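Long-range contacts in probable membrane transporter protein MamO (Magnetospirillum magneticum, PDB 5HMA), which promotes magnetite formation in magnetosomes by binding transition metals through an inactive protease-like domain, and activates the MamE protease: residues Y33-L38 / H71-L76; P45-Q50 / F60-V65; T37-S42 / E146-P151. All blocks are in the same frame, centred on the assembly; numbering follows the deposited sequence.

Contact 1 of 3, residues Y33-L38 / H71-L76; sequences YVITTL and HDLALL. With NI (nickel (II) ion), chain C.
Four backbone hydrogen bonds join antiparallel strands 33-37 and 73-76. Val34 and Leu76 exchange two, the shorter from Leu76 N to Val34 O (2.6 Å) and nearly straight (177°). Thr36 and Ala74 exchange the other two. Beyond the strand end Leu38 N reaches Asp72 O at 2.8 Å, from well above the carbonyl plane. Apolar contacts lie on both faces. On one, Ile35 CD1 meets Leu75 CD1 at 3.7 Å. On the other, the Thr36 and Leu76 side chains cross obliquely, with Thr36 CG2 3.8 Å from Leu76 CD1, while Thr36 OG1 bonds to Ser24 O. At the strand start Tyr33 CD1 lies 4.0 Å from Leu75 CD1. Asp72 CG is anti to the backbone N (chi1 -171°). Its OD1 packs 3.3 Å from Leu38 CB, and OD2 bonds to His39 ND1. An alanine here would remove that carboxylate and would probably leave the His39 ring less firmly oriented. His71 makes no contact with 33-38; its NE2 binds nickel at 2.2 Å, with three waters and His186. Asp72 and Leu73 form a G1 bulge opposite Ile68. The pairing belongs to the N-terminal barrel of the trypsin fold, with Asp72 and His39 placed like the triad aspartate and histidine.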
loop_
_atom_site.group_PDB
_atom_site.type_symbol
_atom_site.label_atom_id
_atom_site.label_comp_id
_atom_site.label_asym_id
_atom_site.label_seq_id
_atom_site.Cartn_x
_atom_site.Cartn_y
_atom_site.Cartn_z
ATOM N N TYR A 33 4.669 -10.639 -5.301
ATOM C CA TYR A 33 4.658 -9.256 -5.775
ATOM C C TYR A 33 3.969 -8.356 -4.758
ATOM O O TYR A 33 2.912 -8.699 -4.217
ATOM C CB TYR A 33 3.990 -9.149 -7.139
ATOM C CG TYR A 33 4.860 -9.730 -8.222
ATOM C CD1 TYR A 33 5.887 -8.984 -8.783
ATOM C CD2 TYR A 33 4.679 -11.040 -8.656
ATOM C CE1 TYR A 33 6.705 -9.520 -9.757
ATOM C CE2 TYR A 33 5.488 -11.587 -9.635
ATOM C CZ TYR A 33 6.502 -10.824 -10.180
ATOM O OH TYR A 33 7.309 -11.368 -11.151
ATOM N N VAL A 34 4.589 -7.207 -4.499
ATOM C CA VAL A 34 4.101 -6.260 -3.506
ATOM C C VAL A 34 4.073 -4.876 -4.124
ATOM O O VAL A 34 5.068 -4.442 -4.727
ATOM C CB VAL A 34 4.989 -6.253 -2.239
ATOM C CG1 VAL A 34 4.606 -5.090 -1.307
ATOM C CG2 VAL A 34 4.925 -7.595 -1.520
ATOM N N ILE A 35 2.947 -4.184 -3.972
ATOM C CA ILE A 35 2.863 -2.770 -4.328
ATOM C C ILE A 35 3.040 -1.928 -3.070
ATOM O O ILE A 35 2.449 -2.221 -2.029
ATOM C CB ILE A 35 1.538 -2.425 -5.007
ATOM C CG1 ILE A 35 1.452 -3.085 -6.383
ATOM C CG2 ILE A 35 1.418 -0.915 -5.166
ATOM C CD1 ILE A 35 2.314 -2.401 -7.413
ATOM N N THR A 36 3.854 -0.882 -3.161
ATOM C CA THR A 36 4.028 0.020 -2.037
ATOM C C THR A 36 4.318 1.415 -2.594
ATOM O O THR A 36 4.353 1.588 -3.815
ATOM C CB THR A 36 5.155 -0.476 -1.088
ATOM O OG1 THR A 36 5.145 0.306 0.115
ATOM C CG2 THR A 36 6.525 -0.376 -1.766
ATOM N N THR A 37 4.491 2.410 -1.720
ATOM C CA THR A 37 4.778 3.780 -2.158
ATOM C C THR A 37 6.257 3.933 -2.491
ATOM O O THR A 37 7.110 3.456 -1.742
ATOM C CB THR A 37 4.397 4.819 -1.085
ATOM O OG1 THR A 37 4.522 4.230 0.222
ATOM C CG2 THR A 37 2.962 5.318 -1.296
ATOM N N LEU A 38 6.556 4.593 -3.606
ATOM C CA LEU A 38 7.937 4.716 -4.078
ATOM C C LEU A 38 8.835 5.492 -3.095
ATOM O O LEU A 38 9.931 5.035 -2.770
ATOM C CB LEU A 38 7.965 5.379 -5.462
ATOM C CG LEU A 38 9.350 5.576 -6.087
ATOM C CD1 LEU A 38 10.114 4.266 -6.118
ATOM C CD2 LEU A 38 9.250 6.160 -7.494
ATOM N N HIS A 71 3.247 8.295 -10.045
ATOM C CA HIS A 71 2.161 8.014 -9.106
ATOM C C HIS A 71 2.694 7.578 -7.749
ATOM O O HIS A 71 1.936 7.102 -6.911
ATOM C CB HIS A 71 1.230 6.935 -9.660
ATOM C CG HIS A 71 0.640 7.272 -10.997
ATOM N ND1 HIS A 71 -0.517 8.010 -11.142
ATOM C CD2 HIS A 71 1.045 6.959 -12.250
ATOM C CE1 HIS A 71 -0.795 8.141 -12.427
ATOM N NE2 HIS A 71 0.136 7.511 -13.120
ATOM N N ASP A 72 4.000 7.733 -7.550
ATOM C CA ASP A 72 4.660 7.380 -6.295
ATOM C C ASP A 72 4.409 5.925 -5.907
ATOM O O ASP A 72 4.207 5.608 -4.739
ATOM C CB ASP A 72 4.210 8.316 -5.165
ATOM C CG ASP A 72 5.026 8.137 -3.896
ATOM O OD1 ASP A 72 6.205 7.725 -4.000
ATOM O OD2 ASP A 72 4.484 8.393 -2.796
ATOM N N LEU A 73 4.427 5.029 -6.889
ATOM C CA LEU A 73 4.308 3.612 -6.569
ATOM C C LEU A 73 5.543 2.818 -6.998
ATOM O O LEU A 73 6.242 3.181 -7.948
ATOM C CB LEU A 73 3.057 3.012 -7.211
ATOM C CG LEU A 73 1.713 3.591 -6.771
ATOM C CD1 LEU A 73 0.575 2.800 -7.388
ATOM C CD2 LEU A 73 1.608 3.596 -5.265
ATOM N N ALA A 74 5.793 1.737 -6.264
ATOM C CA ALA A 74 6.842 0.775 -6.574
ATOM C C ALA A 74 6.269 -0.637 -6.537
ATOM O O ALA A 74 5.464 -0.976 -5.653
ATOM C CB ALA A 74 8.002 0.898 -5.586
ATOM N N LEU A 75 6.675 -1.444 -7.512
ATOM C CA LEU A 75 6.373 -2.874 -7.537
ATOM C C LEU A 75 7.587 -3.621 -7.015
ATOM O O LEU A 75 8.670 -3.521 -7.585
ATOM C CB LEU A 75 6.036 -3.357 -8.957
ATOM C CG LEU A 75 5.785 -4.868 -9.072
ATOM C CD1 LEU A 75 4.519 -5.231 -8.322
ATOM C CD2 LEU A 75 5.724 -5.343 -10.539
ATOM N N LEU A 76 7.404 -4.359 -5.929
ATOM C CA LEU A 76 8.481 -5.143 -5.343
ATOM C C LEU A 76 8.254 -6.621 -5.623
ATOM O O LEU A 76 7.119 -7.066 -5.820
ATOM C CB LEU A 76 8.561 -4.918 -3.824
ATOM C CG LEU A 76 8.523 -3.501 -3.253
ATOM C CD1 LEU A 76 8.679 -3.551 -1.734
ATOM C CD2 LEU A 76 9.606 -2.642 -3.878
HETATM NI NI NI C . 0.423 7.576 -15.324
HETATM O O HOH W 1 2.585 7.930 -15.131
HETATM O O HOH W 2 -1.748 7.200 -15.463
HETATM O O HOH W 3 0.122 9.764 -15.023
#

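Contact 2 of 3, residues P45-Q50 / F60-V65; sequences PEISVQ and FPAQVV
Two branched side chains of the facing strand converge on Ala62 CB. Val49 CG2 approaches it at 3.7 Å, and Ile47 CG2 lies 4.1 Å from the same Ala62 CB. The torsions separate the branches of Ile47. CG2 is anti to the backbone N and turns to Ala62. CG1 lies beside that N (chi1 -59°) and carries CD1 obliquely across Val64, to 3.7 Å from Val64 CG2. Val49 CG2 is anti to its carbonyl carbon. Segments 45-50 and 60-65 lie on the two arms of a beta hairpin in the six-stranded trypsin-type barrel. Strand 9-13 bonds to strand 47-51 on its other edge, which closes the barrel, with Val12 on Ile47 and Val10 on Val49. Val49 and Phe60 form a hydrogen-bonded pair. The bond from Val49 N to Phe60 O is 2.7 Å, straight and in the carbonyl plane. Ala62 N reaches Ile47 O at 2.9 Å from above the carbonyl plane. One water links the arms, accepting from Ile47 N and donating to Ala62 O. The Phe60 ring stacks edge-to-face with Phe84 and touches Met78. On the other face, with Pro61, Ser48 points OG anti to its backbone N, and this hydroxyl bonds to Arg59 NE.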
loop_
_atom_site.group_PDB
_atom_site.type_symbol
_atom_site.label_atom_id
_atom_site.label_comp_id
_atom_site.label_asym_id
_atom_site.label_seq_id
_atom_site.Cartn_x
_atom_site.Cartn_y
_atom_site.Cartn_z
ATOM N N PRO A 45 18.752 1.172 1.359
ATOM C CA PRO A 45 19.858 0.382 0.798
ATOM C C PRO A 45 19.429 -1.050 0.474
ATOM O O PRO A 45 19.916 -1.650 -0.481
ATOM C CB PRO A 45 20.913 0.386 1.915
ATOM C CG PRO A 45 20.496 1.464 2.858
ATOM C CD PRO A 45 19.005 1.567 2.755
ATOM N N GLU A 46 18.515 -1.583 1.281
ATOM C CA GLU A 46 17.967 -2.917 1.061
ATOM C C GLU A 46 16.531 -2.927 1.570
ATOM O O GLU A 46 16.189 -2.193 2.490
ATOM C CB GLU A 46 18.815 -3.982 1.761
ATOM C CG GLU A 46 19.522 -3.465 3.008
ATOM C CD GLU A 46 20.165 -4.568 3.841
ATOM O OE1 GLU A 46 20.252 -5.715 3.347
ATOM O OE2 GLU A 46 20.580 -4.285 4.992
ATOM N N ILE A 47 15.680 -3.738 0.963
ATOM C CA ILE A 47 14.279 -3.742 1.339
ATOM C C ILE A 47 13.892 -5.079 1.936
ATOM O O ILE A 47 14.203 -6.139 1.385
ATOM C CB ILE A 47 13.379 -3.422 0.147
ATOM C CG1 ILE A 47 13.728 -2.045 -0.420
ATOM C CG2 ILE A 47 11.920 -3.481 0.576
ATOM C CD1 ILE A 47 13.283 -1.851 -1.847
ATOM N N SER A 48 13.208 -5.033 3.067
ATOM C CA SER A 48 12.689 -6.251 3.655
ATOM C C SER A 48 11.185 -6.096 3.820
ATOM O O SER A 48 10.697 -5.038 4.216
ATOM C CB SER A 48 13.373 -6.552 4.992
ATOM O OG SER A 48 12.828 -7.718 5.587
ATOM N N VAL A 49 10.454 -7.148 3.487
ATOM C CA VAL A 49 9.011 -7.122 3.610
ATOM C C VAL A 49 8.612 -7.974 4.801
ATOM O O VAL A 49 9.128 -9.080 4.971
ATOM C CB VAL A 49 8.335 -7.613 2.318
ATOM C CG1 VAL A 49 6.802 -7.765 2.538
ATOM C CG2 VAL A 49 8.641 -6.643 1.184
ATOM N N GLN A 50 7.704 -7.462 5.623
ATOM C CA GLN A 50 7.295 -8.181 6.820
ATOM C C GLN A 50 5.882 -8.711 6.650
ATOM O O GLN A 50 4.944 -7.948 6.419
ATOM C CB GLN A 50 7.407 -7.277 8.053
ATOM C CG GLN A 50 8.715 -6.468 8.024
ATOM C CD GLN A 50 9.374 -6.324 9.382
ATOM O OE1 GLN A 50 8.884 -6.841 10.395
ATOM N NE2 GLN A 50 10.501 -5.612 9.409
ATOM N N PHE A 60 11.039 -11.192 4.382
ATOM C CA PHE A 60 11.582 -11.617 3.096
ATOM C C PHE A 60 12.257 -10.432 2.442
ATOM O O PHE A 60 11.688 -9.333 2.423
ATOM C CB PHE A 60 10.480 -12.157 2.174
ATOM C CG PHE A 60 9.678 -13.272 2.776
ATOM C CD1 PHE A 60 10.103 -14.589 2.658
ATOM C CD2 PHE A 60 8.517 -13.000 3.491
ATOM C CE1 PHE A 60 9.373 -15.625 3.221
ATOM C CE2 PHE A 60 7.778 -14.029 4.059
ATOM C CZ PHE A 60 8.204 -15.344 3.923
ATOM N N PRO A 61 13.471 -10.640 1.916
ATOM C CA PRO A 61 14.103 -9.579 1.123
ATOM C C PRO A 61 13.286 -9.284 -0.144
ATOM O O PRO A 61 12.626 -10.171 -0.692
ATOM C CB PRO A 61 15.495 -10.149 0.780
ATOM C CG PRO A 61 15.430 -11.607 1.086
ATOM C CD PRO A 61 14.299 -11.858 2.028
ATOM N N ALA A 62 13.306 -8.041 -0.599
ATOM C CA ALA A 62 12.580 -7.700 -1.807
ATOM C C ALA A 62 13.422 -6.803 -2.688
ATOM O O ALA A 62 14.227 -6.014 -2.198
ATOM C CB ALA A 62 11.255 -7.029 -1.469
ATOM N N GLN A 63 13.252 -6.961 -3.995
ATOM C CA GLN A 63 13.874 -6.079 -4.966
ATOM C C GLN A 63 12.788 -5.252 -5.621
ATOM O O GLN A 63 11.642 -5.695 -5.736
ATOM C CB GLN A 63 14.653 -6.869 -6.031
ATOM C CG GLN A 63 15.724 -7.816 -5.484
ATOM C CD GLN A 63 16.802 -7.098 -4.694
ATOM O OE1 GLN A 63 17.320 -6.062 -5.122
ATOM N NE2 GLN A 63 17.145 -7.644 -3.527
ATOM N N VAL A 64 13.144 -4.047 -6.048
ATOM C CA VAL A 64 12.238 -3.243 -6.846
ATOM C C VAL A 64 12.199 -3.819 -8.262
ATOM O O VAL A 64 13.235 -3.996 -8.888
ATOM C CB VAL A 64 12.668 -1.769 -6.859
ATOM C CG1 VAL A 64 11.783 -0.973 -7.810
ATOM C CG2 VAL A 64 12.620 -1.191 -5.450
ATOM N N VAL A 65 11.007 -4.122 -8.762
ATOM C CA VAL A 65 10.863 -4.656 -10.115
ATOM C C VAL A 65 10.638 -3.515 -11.085
ATOM O O VAL A 65 11.190 -3.485 -12.183
ATOM C CB VAL A 65 9.699 -5.654 -10.203
ATOM C CG1 VAL A 65 9.470 -6.087 -11.654
ATOM C CG2 VAL A 65 9.970 -6.836 -9.334
HETATM O O HOH W 4 16.629 -4.796 -1.504
#

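Contact 3 of 3, residues T37-S42 / E146-P151; sequences TLHSVS and EQTGGP
Thr148 points its CB toward segment 37-42, and the two branches leaving that CB have different fates. OG1 is anti to the carbonyl carbon and lies beside the backbone N (chi1 -72°). It bonds to Ala165 N, with a weak bond to Trp145 O, so the hydroxyl is bonded outside the contact, chiefly to strand 159-167. The methyl CG2 is anti to the backbone N and is the tip that does the touching. It comes 3.3 Å from Thr37 OG1, meeting that side chain at about a right angle. Ser40 OG lies 3.9 Å from the same Thr148 CG2. The ring of His39, the partner of Asp72, also reaches it, with CE1 3.9 Å from Thr148 CG2 and NE2 slightly farther. The methyl therefore ends among two hydroxyls and an imidazole.

Those two hydroxyls bond to each other: Thr37 OG1 and Ser40 OG are 2.7 Å apart, and either may be the donor. Ser40 OG also lies above one face of the His39 ring, offset toward its rim. Thr37 OG1 further touches Gly149 CA at 3.5 Å. Gly149 is the third residue of a type II turn from Gln147 to Gly150, closed by Gly150 N to Gln147 O, and its positive phi (89°) suits glycine. A CB on it would also run into Thr37 OG1.

The sequence Thr-Gly-Gly-Pro matches the Ser-Gly-Gly-Pro of trypsin-like proteases, which probably puts Thr148 where those enzymes carry the nucleophilic serine. Here Thr148 OG1 lies 5.3 Å from His39 NE2, and a methyl faces the imidazole instead. This hydroxyl would probably be poorly placed to pass a proton to His39, consistent with a domain that is probably not a protease.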
loop_
_atom_site.group_PDB
_atom_site.type_symbol
_atom_site.label_atom_id
_atom_site.label_comp_id
_atom_site.label_asym_id
_atom_site.label_seq_id
_atom_site.Cartn_x
_atom_site.Cartn_y
_atom_site.Cartn_z
ATOM N N THR A 37 4.491 2.410 -1.720
ATOM C CA THR A 37 4.778 3.780 -2.158
ATOM C C THR A 37 6.257 3.933 -2.491
ATOM O O THR A 37 7.110 3.456 -1.742
ATOM C CB THR A 37 4.397 4.819 -1.085
ATOM O OG1 THR A 37 4.522 4.230 0.222
ATOM C CG2 THR A 37 2.962 5.318 -1.296
ATOM N N LEU A 38 6.556 4.593 -3.606
ATOM C CA LEU A 38 7.937 4.716 -4.078
ATOM C C LEU A 38 8.835 5.492 -3.095
ATOM O O LEU A 38 9.931 5.035 -2.770
ATOM C CB LEU A 38 7.965 5.379 -5.462
ATOM C CG LEU A 38 9.350 5.576 -6.087
ATOM C CD1 LEU A 38 10.114 4.266 -6.118
ATOM C CD2 LEU A 38 9.250 6.160 -7.494
ATOM N N HIS A 39 8.374 6.644 -2.606
ATOM C CA HIS A 39 9.189 7.447 -1.683
ATOM C C HIS A 39 9.532 6.690 -0.393
ATOM O O HIS A 39 10.476 7.046 0.301
ATOM C CB HIS A 39 8.486 8.767 -1.334
ATOM C CG HIS A 39 7.348 8.623 -0.364
ATOM N ND1 HIS A 39 6.037 8.465 -0.766
ATOM C CD2 HIS A 39 7.325 8.631 0.990
ATOM C CE1 HIS A 39 5.260 8.374 0.299
ATOM N NE2 HIS A 39 6.016 8.477 1.378
ATOM N N SER A 40 8.783 5.640 -0.078
ATOM C CA SER A 40 9.036 4.877 1.140
ATOM C C SER A 40 10.234 3.934 1.009
ATOM O O SER A 40 10.835 3.546 2.011
ATOM C CB SER A 40 7.793 4.061 1.531
ATOM O OG SER A 40 6.682 4.902 1.734
ATOM N N VAL A 41 10.579 3.550 -0.216
ATOM C CA VAL A 41 11.611 2.534 -0.392
ATOM C C VAL A 41 12.805 3.024 -1.204
ATOM O O VAL A 41 13.875 2.423 -1.141
ATOM C CB VAL A 41 11.030 1.271 -1.050
ATOM C CG1 VAL A 41 9.998 0.645 -0.145
ATOM C CG2 VAL A 41 10.433 1.605 -2.421
ATOM N N SER A 42 12.631 4.109 -1.951
ATOM C CA SER A 42 13.627 4.505 -2.949
ATOM C C SER A 42 14.998 4.852 -2.363
ATOM O O SER A 42 15.996 4.889 -3.085
ATOM C CB SER A 42 13.112 5.691 -3.757
ATOM O OG SER A 42 12.899 6.802 -2.908
ATOM N N GLU A 146 1.834 5.416 9.116
ATOM C CA GLU A 146 2.123 3.990 8.984
ATOM C C GLU A 146 1.242 3.291 7.960
ATOM O O GLU A 146 1.566 2.195 7.504
ATOM C CB GLU A 146 1.993 3.308 10.342
ATOM C CG GLU A 146 2.812 4.017 11.400
ATOM C CD GLU A 146 2.972 3.205 12.656
ATOM O OE1 GLU A 146 4.048 2.575 12.824
ATOM O OE2 GLU A 146 2.017 3.205 13.471
ATOM N N GLN A 147 0.137 3.923 7.580
ATOM C CA GLN A 147 -0.773 3.332 6.592
ATOM C C GLN A 147 -0.285 3.589 5.179
ATOM O O GLN A 147 -0.796 3.019 4.213
ATOM C CB GLN A 147 -2.190 3.889 6.749
ATOM C CG GLN A 147 -2.923 3.416 7.983
ATOM C CD GLN A 147 -4.194 4.206 8.206
ATOM O OE1 GLN A 147 -4.145 5.427 8.365
ATOM N NE2 GLN A 147 -5.343 3.522 8.203
ATOM N N THR A 148 0.700 4.467 5.056
ATOM C CA THR A 148 1.216 4.830 3.742
ATOM C C THR A 148 1.737 3.589 3.033
ATOM O O THR A 148 2.447 2.786 3.635
ATOM C CB THR A 148 2.316 5.899 3.872
ATOM O OG1 THR A 148 1.706 7.142 4.239
ATOM C CG2 THR A 148 3.070 6.067 2.581
ATOM N N GLY A 149 1.352 3.414 1.767
ATOM C CA GLY A 149 1.793 2.261 0.998
ATOM C C GLY A 149 0.871 1.051 1.132
ATOM O O GLY A 149 0.952 0.112 0.338
ATOM N N GLY A 150 -0.005 1.064 2.136
ATOM C CA GLY A 150 -0.980 -0.005 2.308
ATOM C C GLY A 150 -2.225 0.132 1.429
ATOM O O GLY A 150 -2.445 1.166 0.779
ATOM N N PRO A 151 -3.055 -0.916 1.398
ATOM C CA PRO A 151 -4.220 -0.914 0.509
ATOM C C PRO A 151 -5.459 -0.195 1.059
ATOM O O PRO A 151 -5.734 -0.238 2.264
ATOM C CB PRO A 151 -4.516 -2.412 0.338
ATOM C CG PRO A 151 -4.130 -2.993 1.662
ATOM C CD PRO A 151 -2.856 -2.233 2.036
#

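The three contacts lie in the protease-like domain. Contacts 1 and 2 belong to its six-stranded antiparallel barrel, with centres 11 Å apart. Strands 58-68 and 73-78 are neighbours there, so Leu75 O probably bonds to Val65 N. Contact 3 is centred 7 Å from contact 1 and 13 Å from contact 2. It shares Thr37 and Leu38 with contact 1, where strand 33-37 runs into helix 38-41. Its other segment comes far later in the chain, in the loop before strand 151-153 of the second sheet. Contact 2 is nested inside the loops closed by the other two. The triad-like residues thus gather between the two sheets, while nickel binds at a separate site, through His71 and His186.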